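Local atomic coordinates of ribosomal RNA methyltransferase, putative (Plasmodium falciparum, PDB entry 2PLW), a protein that binds S-adenosylmethionine and probably uses it to methylate ribosomal RNA, as a 2'-O-methyltransferase of the RlmE (FtsJ) family. Residues D113-C118 with I151-L156; H175-K180 with E188-C193; N23-D28 with Q103-D108. All coordinates share one frame; numbering follows the deposited sequence.

In the fold
The three contacts all reach one mixed sheet, that of the class I methyltransferase part of a longer protein. Contact 1 lies at the cofactor end, where loop 113-118 faces strand 148-155: a buried salt bridge at its inner end, a sulfur-aromatic contact at its more exposed end, and a water at each. Contact 2, partly buried, closes the antiparallel hairpin at the sheet's outer margin with backbone bonds, and touches contact 1 through Tyr190 OH and Asp113 OD1, 2.8 Å apart. Contact 3 lies on the opposite side of the chain's centre, about 22 Å from contact 1 between centres; there a carboxylate and isoleucine side chains join two central parallel strands, with lysines at its surface.

Contact 1 of 3, residues D113-C118 with I151-L156; sequences DAAVPC and IVKMYL. With SAM (S-adenosylmethionine), chain C.
Lys153 NZ is gripped twice by Asp113: it donates to OD1 at 2.9 Å, in a salt bridge, and to the backbone O of the same residue at 3.2 Å. The lysine is the predicted proton acceptor of this FtsJ-type class I methyltransferase fold, and it reaches from strand 148-155 to the loop that lines the cofactor pocket. Its chain is extended except for a bend at chi3 (64°), which places CE beside Asp113 O and OD1. NZ meets OD1 from above the carboxylate plane, 60° out of it.

Asp113 OD2 accepts a 2.8 Å hydrogen bond from the amino N of S-adenosylmethionine, while Tyr190 OH is hydrogen-bonded to OD1. One aspartate thus joins the cofactor's amino group to the putative catalytic lysine. Ala114 CA packs against the ribose O4' of the cofactor.

Two waters also bridge the segments. One molecule donates to both Ala114 O and Lys153 O; another donates to Val116 O and lies in the plane of the Tyr155 ring, at its edge, beside OH. Cys118 SG approaches the same ring obliquely, 4.2 Å from its centroid and 3.3 Å from Tyr155 OH.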
loop_
_atom_site.group_PDB
_atom_site.type_symbol
_atom_site.label_atom_id
_atom_site.label_comp_id
_atom_site.label_asym_id
_atom_site.label_seq_id
_atom_site.Cartn_x
_atom_site.Cartn_y
_atom_site.Cartn_z
ATOM N N ASP A 113 -3.874 0.341 -2.389
ATOM C CA ASP A 113 -5.126 0.090 -3.095
ATOM C C ASP A 113 -4.985 0.529 -4.559
ATOM O O ASP A 113 -5.993 0.722 -5.254
ATOM C CB ASP A 113 -6.266 0.868 -2.417
ATOM C CG ASP A 113 -7.648 0.381 -2.835
ATOM O OD1 ASP A 113 -7.799 -0.849 -3.041
ATOM O OD2 ASP A 113 -8.570 1.235 -2.931
ATOM N N ALA A 114 -3.747 0.670 -5.051
ATOM C CA ALA A 114 -3.520 1.115 -6.437
ATOM C C ALA A 114 -3.923 0.032 -7.445
ATOM O O ALA A 114 -3.887 -1.155 -7.142
ATOM C CB ALA A 114 -2.042 1.492 -6.659
ATOM N N ALA A 115 -4.308 0.467 -8.642
ATOM C CA ALA A 115 -4.609 -0.454 -9.738
ATOM C C ALA A 115 -4.293 0.227 -11.069
ATOM O O ALA A 115 -4.286 1.449 -11.157
ATOM C CB ALA A 115 -6.076 -0.913 -9.679
ATOM N N VAL A 116 -3.972 -0.573 -12.078
ATOM C CA VAL A 116 -3.710 -0.052 -13.417
ATOM C C VAL A 116 -5.007 -0.149 -14.220
ATOM O O VAL A 116 -5.747 -1.109 -14.047
ATOM C CB VAL A 116 -2.536 -0.797 -14.106
ATOM C CG1 VAL A 116 -1.224 -0.085 -13.816
ATOM C CG2 VAL A 116 -2.436 -2.246 -13.639
ATOM N N PRO A 117 -5.301 0.857 -15.079
ATOM C CA PRO A 117 -6.504 0.797 -15.938
ATOM C C PRO A 117 -6.590 -0.502 -16.734
ATOM O O PRO A 117 -5.582 -0.951 -17.282
ATOM C CB PRO A 117 -6.311 1.975 -16.903
ATOM C CG PRO A 117 -5.452 2.947 -16.127
ATOM C CD PRO A 117 -4.532 2.102 -15.289
ATOM N N CYS A 118 -7.779 -1.099 -16.782
ATOM C CA CYS A 118 -8.002 -2.326 -17.552
ATOM C C CYS A 118 -8.167 -2.095 -19.047
ATOM O O CYS A 118 -8.943 -1.228 -19.458
ATOM C CB CYS A 118 -9.215 -3.078 -17.019
ATOM S SG CYS A 118 -8.789 -4.112 -15.610
ATOM N N ILE A 151 0.298 -4.440 2.755
ATOM C CA ILE A 151 -0.903 -4.983 2.097
ATOM C C ILE A 151 -1.027 -4.387 0.710
ATOM O O ILE A 151 -0.982 -3.177 0.530
ATOM C CB ILE A 151 -2.180 -4.729 2.934
ATOM C CG1 ILE A 151 -1.967 -5.314 4.326
ATOM C CG2 ILE A 151 -3.358 -5.391 2.226
ATOM C CD1 ILE A 151 -3.151 -5.135 5.256
ATOM N N VAL A 152 -1.127 -5.242 -0.303
ATOM C CA VAL A 152 -1.141 -4.727 -1.671
ATOM C C VAL A 152 -2.222 -5.423 -2.488
ATOM O O VAL A 152 -2.353 -6.654 -2.452
ATOM C CB VAL A 152 0.255 -4.852 -2.339
ATOM C CG1 VAL A 152 0.762 -6.303 -2.340
ATOM C CG2 VAL A 152 0.264 -4.241 -3.752
ATOM N N LYS A 153 -2.990 -4.618 -3.211
ATOM C CA LYS A 153 -4.022 -5.164 -4.101
ATOM C C LYS A 153 -3.446 -5.613 -5.448
ATOM O O LYS A 153 -2.501 -5.020 -5.962
ATOM C CB LYS A 153 -5.135 -4.129 -4.309
ATOM C CG LYS A 153 -6.377 -4.677 -5.014
ATOM C CD LYS A 153 -7.481 -3.620 -5.093
ATOM C CE LYS A 153 -7.170 -2.399 -5.912
ATOM N NZ LYS A 153 -8.283 -1.400 -5.799
ATOM N N MET A 154 -4.033 -6.661 -6.024
ATOM C CA MET A 154 -3.720 -6.991 -7.419
ATOM C C MET A 154 -4.884 -7.744 -8.034
ATOM O O MET A 154 -5.742 -8.275 -7.291
ATOM C CB MET A 154 -2.451 -7.832 -7.524
ATOM C CG MET A 154 -2.605 -9.277 -7.038
ATOM S SD MET A 154 -1.150 -10.298 -7.399
ATOM C CE MET A 154 -0.968 -10.054 -9.173
ATOM N N TYR A 155 -4.910 -7.786 -9.370
ATOM C CA TYR A 155 -5.843 -8.691 -10.071
ATOM C C TYR A 155 -5.362 -10.112 -9.911
ATOM O O TYR A 155 -4.235 -10.433 -10.291
ATOM C CB TYR A 155 -5.989 -8.348 -11.564
ATOM C CG TYR A 155 -6.771 -7.082 -11.793
ATOM C CD1 TYR A 155 -8.100 -6.973 -11.378
ATOM C CD2 TYR A 155 -6.173 -5.977 -12.400
ATOM C CE1 TYR A 155 -8.813 -5.789 -11.569
ATOM C CE2 TYR A 155 -6.877 -4.794 -12.592
ATOM C CZ TYR A 155 -8.195 -4.714 -12.176
ATOM O OH TYR A 155 -8.901 -3.549 -12.367
ATOM N N LEU A 156 -6.215 -10.966 -9.343
ATOM C CA LEU A 156 -5.886 -12.368 -9.162
ATOM C C LEU A 156 -5.676 -13.036 -10.511
ATOM O O LEU A 156 -6.412 -12.778 -11.479
ATOM C CB LEU A 156 -6.991 -13.101 -8.399
ATOM C CG LEU A 156 -6.857 -14.622 -8.186
ATOM C CD1 LEU A 156 -5.806 -14.989 -7.162
ATOM C CD2 LEU A 156 -8.184 -15.231 -7.741
HETATM N N SAM C . -8.047 3.618 -1.607
HETATM C CA SAM C . -8.554 4.866 -2.271
HETATM C C SAM C . -9.622 5.561 -1.426
HETATM O O SAM C . -10.162 4.932 -0.515
HETATM O OXT SAM C . -9.951 6.741 -1.600
HETATM C CB SAM C . -9.099 4.516 -3.662
HETATM C CG SAM C . -7.919 4.158 -4.565
HETATM S SD SAM C . -8.288 4.118 -6.330
HETATM C CE SAM C . -9.297 2.627 -6.353
HETATM C "C5'" SAM C . -6.729 3.529 -7.041
HETATM C "C4'" SAM C . -5.713 4.667 -7.146
HETATM O "O4'" SAM C . -4.444 4.098 -7.479
HETATM C "C3'" SAM C . -6.013 5.735 -8.227
HETATM O "O3'" SAM C . -6.324 6.980 -7.641
HETATM C "C2'" SAM C . -4.719 5.809 -9.052
HETATM O "O2'" SAM C . -4.297 7.109 -9.450
HETATM C "C1'" SAM C . -3.719 5.151 -8.119
HETATM N N9 SAM C . -2.516 4.604 -8.750
HETATM C C8 SAM C . -2.418 3.693 -9.782
HETATM N N7 SAM C . -1.111 3.443 -10.010
HETATM C C5 SAM C . -0.385 4.181 -9.131
HETATM C C6 SAM C . 0.985 4.319 -8.899
HETATM N N6 SAM C . 1.875 3.651 -9.619
HETATM N N1 SAM C . 1.434 5.154 -7.907
HETATM C C2 SAM C . 0.550 5.871 -7.120
HETATM N N3 SAM C . -0.808 5.727 -7.335
HETATM C C4 SAM C . -1.256 4.912 -8.332
HETATM O O HOH W 1 -2.080 -2.231 -5.458
HETATM O O HOH W 2 -8.036 -1.355 -12.902
#

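Contact 2 of 3, residues H175-K180 with E188-C193; sequences HTTKPK and EIYLVC
His175 and Val192 pair through two backbone hydrogen bonds, N to O, both 2.8 Å long, in an antiparallel beta hairpin at the margin of the sheet. Thr176 and Leu191 follow as a non-hydrogen-bonded pair. Thr177 N then donates to Tyr190 O at 3.1 Å. Beyond Pro179, Lys180 and Glu188 exchange two more bonds through their backbone N and O atoms, and Pro179 CA adds a CA-H...O contact to Glu188 O.

A side chain supplies the missing return bond. Thr177 OG1 sits between its own backbone N and carbonyl carbon (chi1 69°) and accepts Tyr190 N at 3.0 Å, the N-H...O angle being 168°.

Apolar contacts fall in two groups. Ile189 meets Thr176 obliquely, CD1 against CG2 at 3.6 Å, and its CG2 rests on Pro179 CA and the proline ring. Thr177 CG2 meets Val192 CG2 at 3.7 Å, the two side chains crossing at about a right angle, near Tyr17 of helix 7-17.

Among charged groups, Lys180 NZ forms a salt bridge with Glu12 of that helix. Because the Thr177 hydroxyl stands in for a carbonyl, the N-H of Tyr190, whose phenol reaches Asp113, keeps an acceptor where 175-180 leaves regular strand pairing.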
loop_
_atom_site.group_PDB
_atom_site.type_symbol
_atom_site.label_atom_id
_atom_site.label_comp_id
_atom_site.label_asym_id
_atom_site.label_seq_id
_atom_site.Cartn_x
_atom_site.Cartn_y
_atom_site.Cartn_z
ATOM N N HIS A 175 -0.602 -13.766 3.477
ATOM C CA HIS A 175 -1.960 -14.314 3.305
ATOM C C HIS A 175 -2.585 -13.733 2.052
ATOM O O HIS A 175 -2.377 -12.566 1.731
ATOM C CB HIS A 175 -2.851 -13.983 4.513
ATOM C CG HIS A 175 -2.224 -14.292 5.838
ATOM N ND1 HIS A 175 -1.401 -13.405 6.504
ATOM C CD2 HIS A 175 -2.296 -15.397 6.621
ATOM C CE1 HIS A 175 -0.997 -13.949 7.639
ATOM N NE2 HIS A 175 -1.524 -15.158 7.734
ATOM N N THR A 176 -3.334 -14.548 1.316
ATOM C CA THR A 176 -4.169 -14.020 0.254
ATOM C C THR A 176 -5.602 -13.911 0.787
ATOM O O THR A 176 -6.131 -14.865 1.392
ATOM C CB THR A 176 -4.131 -14.915 -1.000
ATOM O OG1 THR A 176 -2.773 -15.228 -1.322
ATOM C CG2 THR A 176 -4.735 -14.183 -2.175
ATOM N N THR A 177 -6.222 -12.749 0.592
ATOM C CA THR A 177 -7.610 -12.559 1.007
ATOM C C THR A 177 -8.542 -13.192 -0.033
ATOM O O THR A 177 -8.098 -13.574 -1.106
ATOM C CB THR A 177 -7.944 -11.066 1.149
ATOM O OG1 THR A 177 -7.946 -10.459 -0.147
ATOM C CG2 THR A 177 -6.910 -10.379 2.015
ATOM N N LYS A 178 -9.830 -13.271 0.291
ATOM C CA LYS A 178 -10.855 -13.785 -0.627
ATOM C C LYS A 178 -11.092 -12.873 -1.842
ATOM O O LYS A 178 -11.264 -11.665 -1.674
ATOM C CB LYS A 178 -12.169 -14.000 0.137
ATOM C CG LYS A 178 -13.209 -14.810 -0.628
ATOM C CD LYS A 178 -12.801 -16.285 -0.745
ATOM C CE LYS A 178 -13.905 -17.147 -1.376
ATOM N NZ LYS A 178 -13.829 -17.188 -2.874
ATOM N N PRO A 179 -11.076 -13.444 -3.071
ATOM C CA PRO A 179 -11.299 -12.674 -4.308
ATOM C C PRO A 179 -12.606 -11.858 -4.317
ATOM O O PRO A 179 -13.612 -12.288 -3.737
ATOM C CB PRO A 179 -11.354 -13.754 -5.397
ATOM C CG PRO A 179 -10.645 -14.910 -4.835
ATOM C CD PRO A 179 -10.806 -14.867 -3.353
ATOM N N LYS A 180 -12.580 -10.703 -4.979
ATOM C CA LYS A 180 -13.757 -9.828 -5.081
ATOM C C LYS A 180 -14.016 -9.391 -6.523
ATOM O O LYS A 180 -13.092 -8.981 -7.229
ATOM C CB LYS A 180 -13.616 -8.600 -4.161
ATOM C CG LYS A 180 -13.887 -8.885 -2.674
ATOM C CD LYS A 180 -13.379 -7.769 -1.758
ATOM C CE LYS A 180 -14.184 -7.705 -0.441
ATOM N NZ LYS A 180 -14.252 -8.994 0.333
ATOM N N GLU A 188 -10.168 -9.244 -7.837
ATOM C CA GLU A 188 -9.069 -8.633 -7.081
ATOM C C GLU A 188 -8.887 -9.259 -5.711
ATOM O O GLU A 188 -9.849 -9.690 -5.076
ATOM C CB GLU A 188 -9.302 -7.143 -6.909
ATOM C CG GLU A 188 -8.932 -6.322 -8.131
ATOM C CD GLU A 188 -9.365 -4.883 -7.998
ATOM O OE1 GLU A 188 -10.276 -4.608 -7.184
ATOM O OE2 GLU A 188 -8.787 -4.024 -8.713
ATOM N N ILE A 189 -7.636 -9.316 -5.260
ATOM C CA ILE A 189 -7.319 -9.851 -3.942
ATOM C C ILE A 189 -6.340 -8.883 -3.323
ATOM O O ILE A 189 -5.813 -8.016 -4.028
ATOM C CB ILE A 189 -6.669 -11.270 -3.989
ATOM C CG1 ILE A 189 -5.434 -11.310 -4.917
ATOM C CG2 ILE A 189 -7.687 -12.357 -4.411
ATOM C CD1 ILE A 189 -4.111 -11.221 -4.169
ATOM N N TYR A 190 -6.131 -9.021 -2.021
ATOM C CA TYR A 190 -5.022 -8.348 -1.356
ATOM C C TYR A 190 -4.036 -9.391 -0.865
ATOM O O TYR A 190 -4.443 -10.434 -0.361
ATOM C CB TYR A 190 -5.513 -7.487 -0.188
ATOM C CG TYR A 190 -6.367 -6.316 -0.601
ATOM C CD1 TYR A 190 -5.787 -5.079 -0.933
ATOM C CD2 TYR A 190 -7.761 -6.434 -0.659
ATOM C CE1 TYR A 190 -6.563 -3.991 -1.294
ATOM C CE2 TYR A 190 -8.555 -5.342 -1.030
ATOM C CZ TYR A 190 -7.949 -4.134 -1.354
ATOM O OH TYR A 190 -8.763 -3.078 -1.721
ATOM N N LEU A 191 -2.737 -9.104 -1.015
ATOM C CA LEU A 191 -1.697 -9.894 -0.375
ATOM C C LEU A 191 -1.374 -9.176 0.940
ATOM O O LEU A 191 -0.989 -8.018 0.927
ATOM C CB LEU A 191 -0.460 -10.013 -1.256
ATOM C CG LEU A 191 -0.696 -10.701 -2.614
ATOM C CD1 LEU A 191 0.407 -10.320 -3.643
ATOM C CD2 LEU A 191 -0.796 -12.209 -2.452
ATOM N N VAL A 192 -1.635 -9.855 2.046
ATOM C CA VAL A 192 -1.430 -9.317 3.393
ATOM C C VAL A 192 -0.152 -9.889 3.973
ATOM O O VAL A 192 -0.044 -11.104 4.206
ATOM C CB VAL A 192 -2.645 -9.660 4.310
ATOM C CG1 VAL A 192 -2.422 -9.072 5.699
ATOM C CG2 VAL A 192 -3.891 -9.106 3.710
ATOM N N CYS A 193 0.833 -9.019 4.229
ATOM C CA CYS A 193 2.144 -9.474 4.607
ATOM C C CYS A 193 2.479 -8.927 5.977
ATOM O O CYS A 193 2.462 -7.715 6.187
ATOM C CB CYS A 193 3.186 -8.941 3.605
ATOM S SG CYS A 193 2.759 -9.294 1.878
#

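Contact 3 of 3, residues N23-D28 with Q103-D108; sequences NKIILD and QDKKID
Ile25 meets Asp108 through its backbone N and O, and Ile107 CG2 lies beside its carbonyl O; these three residues bury the most surface here. Asp108 OD2 accepts the N-H of Ile25 at 2.8 Å on its anti lone pair, the one away from OD1, and the bond is straight (179°). This bond holds OD2 against strand 24-29. In return Asp108 N gives Ile25 O a weak bond, 2.9 Å long but bent to 126° at the hydrogen. Asp108 thus meets both N and O of Ile25, which is also backbone-bonded to Ile109.

The other oxygen, OD1, is hydrogen-bonded to Asn145 ND2 and to a water, which donates to it and accepts from Lys24 NZ. Lys24 NZ stays 4.6 Å from Asp108 OD1, so water bridges the opposite charges. Lys24 crosses the aspartate at about a right angle, its CD 3.7 Å from Asp108 CB.

In the Rossmann-like fold of these methyltransferases, strands 24-29 and 107-112 are parallel neighbours at the centre of the sheet. The second follows helix 93-102 through the loop Gln103-Lys106, and the approach is steep: the touching parts run 85° apart. The chain turns a corner at Asp108, and Ile109 takes up the backbone bonding to Ile25 and Leu27.

Ile107 lays its CG2 against Leu27 CB, 3.8 Å away, while its CD1 meets Leu27 CD2. Ile25 CD1 reaches Lys106 O at 3.7 Å and the aliphatic CB, CD and CE of Lys105, which crosses it at about a right angle. Leu102, the last residue of helix 93-102, touches the side chains of both Ile25 and Ile107.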
loop_
_atom_site.group_PDB
_atom_site.type_symbol
_atom_site.label_atom_id
_atom_site.label_comp_id
_atom_site.label_asym_id
_atom_site.label_seq_id
_atom_site.Cartn_x
_atom_site.Cartn_y
_atom_site.Cartn_z
ATOM N N ASN A 23 1.124 4.705 17.484
ATOM C CA ASN A 23 2.559 4.963 17.315
ATOM C C ASN A 23 3.142 4.262 16.087
ATOM O O ASN A 23 4.248 3.709 16.132
ATOM C CB ASN A 23 3.359 4.596 18.588
ATOM C CG ASN A 23 4.747 5.239 18.612
ATOM O OD1 ASN A 23 5.007 6.192 17.882
ATOM N ND2 ASN A 23 5.640 4.705 19.441
ATOM N N LYS A 24 2.379 4.282 15.001
ATOM C CA LYS A 24 2.862 3.736 13.730
ATOM C C LYS A 24 2.892 4.809 12.667
ATOM O O LYS A 24 2.022 5.698 12.640
ATOM C CB LYS A 24 1.966 2.603 13.227
ATOM C CG LYS A 24 1.802 1.410 14.211
ATOM C CD LYS A 24 3.086 0.606 14.321
ATOM C CE LYS A 24 3.007 -0.445 15.427
ATOM N NZ LYS A 24 4.331 -1.115 15.592
ATOM N N ILE A 25 3.882 4.695 11.785
ATOM C CA ILE A 25 3.893 5.525 10.583
ATOM C C ILE A 25 3.212 4.678 9.496
ATOM O O ILE A 25 3.598 3.539 9.251
ATOM C CB ILE A 25 5.316 5.916 10.184
ATOM C CG1 ILE A 25 5.948 6.791 11.283
ATOM C CG2 ILE A 25 5.301 6.657 8.854
ATOM C CD1 ILE A 25 7.386 7.280 10.941
ATOM N N ILE A 26 2.229 5.265 8.833
ATOM C CA ILE A 26 1.367 4.546 7.877
ATOM C C ILE A 26 1.359 5.244 6.517
ATOM O O ILE A 26 1.113 6.448 6.411
ATOM C CB ILE A 26 -0.072 4.451 8.417
ATOM C CG1 ILE A 26 -0.072 3.800 9.802
ATOM C CG2 ILE A 26 -0.957 3.599 7.492
ATOM C CD1 ILE A 26 -1.270 4.215 10.629
ATOM N N LEU A 27 1.633 4.467 5.472
ATOM C CA LEU A 27 1.614 4.972 4.099
ATOM C C LEU A 27 0.512 4.295 3.306
ATOM O O LEU A 27 0.401 3.080 3.298
ATOM C CB LEU A 27 2.958 4.704 3.424
ATOM C CG LEU A 27 3.057 5.064 1.933
ATOM C CD1 LEU A 27 2.862 6.540 1.709
ATOM C CD2 LEU A 27 4.402 4.631 1.373
ATOM N N ASP A 28 -0.257 5.105 2.588
ATOM C CA ASP A 28 -1.417 4.656 1.848
ATOM C C ASP A 28 -1.141 4.973 0.390
ATOM O O ASP A 28 -1.178 6.147 0.002
ATOM C CB ASP A 28 -2.634 5.434 2.353
ATOM C CG ASP A 28 -3.902 5.110 1.600
ATOM O OD1 ASP A 28 -4.033 3.990 1.083
ATOM O OD2 ASP A 28 -4.776 6.011 1.509
ATOM N N GLN A 103 12.480 11.796 8.051
ATOM C CA GLN A 103 13.888 11.961 8.435
ATOM C C GLN A 103 14.633 10.624 8.356
ATOM O O GLN A 103 14.937 10.152 7.265
ATOM C CB GLN A 103 14.027 12.610 9.819
ATOM C CG GLN A 103 13.396 13.993 9.942
ATOM C CD GLN A 103 13.868 14.935 8.857
ATOM O OE1 GLN A 103 15.080 15.084 8.622
ATOM N NE2 GLN A 103 12.918 15.582 8.181
ATOM N N ASP A 104 14.910 10.017 9.501
ATOM C CA ASP A 104 15.674 8.771 9.549
ATOM C C ASP A 104 14.806 7.531 9.809
ATOM O O ASP A 104 15.327 6.420 10.041
ATOM C CB ASP A 104 16.787 8.898 10.591
ATOM C CG ASP A 104 17.914 9.817 10.127
ATOM O OD1 ASP A 104 18.079 9.971 8.897
ATOM O OD2 ASP A 104 18.630 10.379 10.987
ATOM N N LYS A 105 13.490 7.710 9.747
ATOM C CA LYS A 105 12.570 6.646 10.115
ATOM C C LYS A 105 12.083 5.860 8.908
ATOM O O LYS A 105 12.013 6.374 7.802
ATOM C CB LYS A 105 11.380 7.209 10.885
ATOM C CG LYS A 105 11.729 7.710 12.284
ATOM C CD LYS A 105 10.498 8.263 13.002
ATOM C CE LYS A 105 10.088 9.616 12.399
ATOM N NZ LYS A 105 11.066 10.702 12.749
ATOM N N LYS A 106 11.757 4.602 9.140
ATOM C CA LYS A 106 11.062 3.813 8.137
ATOM C C LYS A 106 9.566 3.719 8.487
ATOM O O LYS A 106 9.109 4.309 9.460
ATOM C CB LYS A 106 11.743 2.456 7.927
ATOM C CG LYS A 106 13.093 2.601 7.188
ATOM C CD LYS A 106 13.572 1.284 6.666
ATOM C CE LYS A 106 14.935 1.389 6.046
ATOM N NZ LYS A 106 15.355 0.108 5.499
ATOM N N ILE A 107 8.810 3.054 7.629
ATOM C CA ILE A 107 7.372 3.132 7.625
ATOM C C ILE A 107 6.834 1.809 8.173
ATOM O O ILE A 107 7.205 0.770 7.693
ATOM C CB ILE A 107 6.861 3.344 6.162
ATOM C CG1 ILE A 107 7.456 4.637 5.580
ATOM C CG2 ILE A 107 5.333 3.409 6.111
ATOM C CD1 ILE A 107 6.963 4.950 4.217
ATOM N N ASP A 108 5.962 1.855 9.168
ATOM C CA ASP A 108 5.481 0.631 9.801
ATOM C C ASP A 108 4.415 -0.162 9.056
ATOM O O ASP A 108 4.349 -1.395 9.182
ATOM C CB ASP A 108 4.977 0.959 11.200
ATOM C CG ASP A 108 6.038 1.601 12.040
ATOM O OD1 ASP A 108 6.983 0.892 12.407
ATOM O OD2 ASP A 108 5.970 2.828 12.277
HETATM O O HOH W 3 7.026 0.037 15.281
#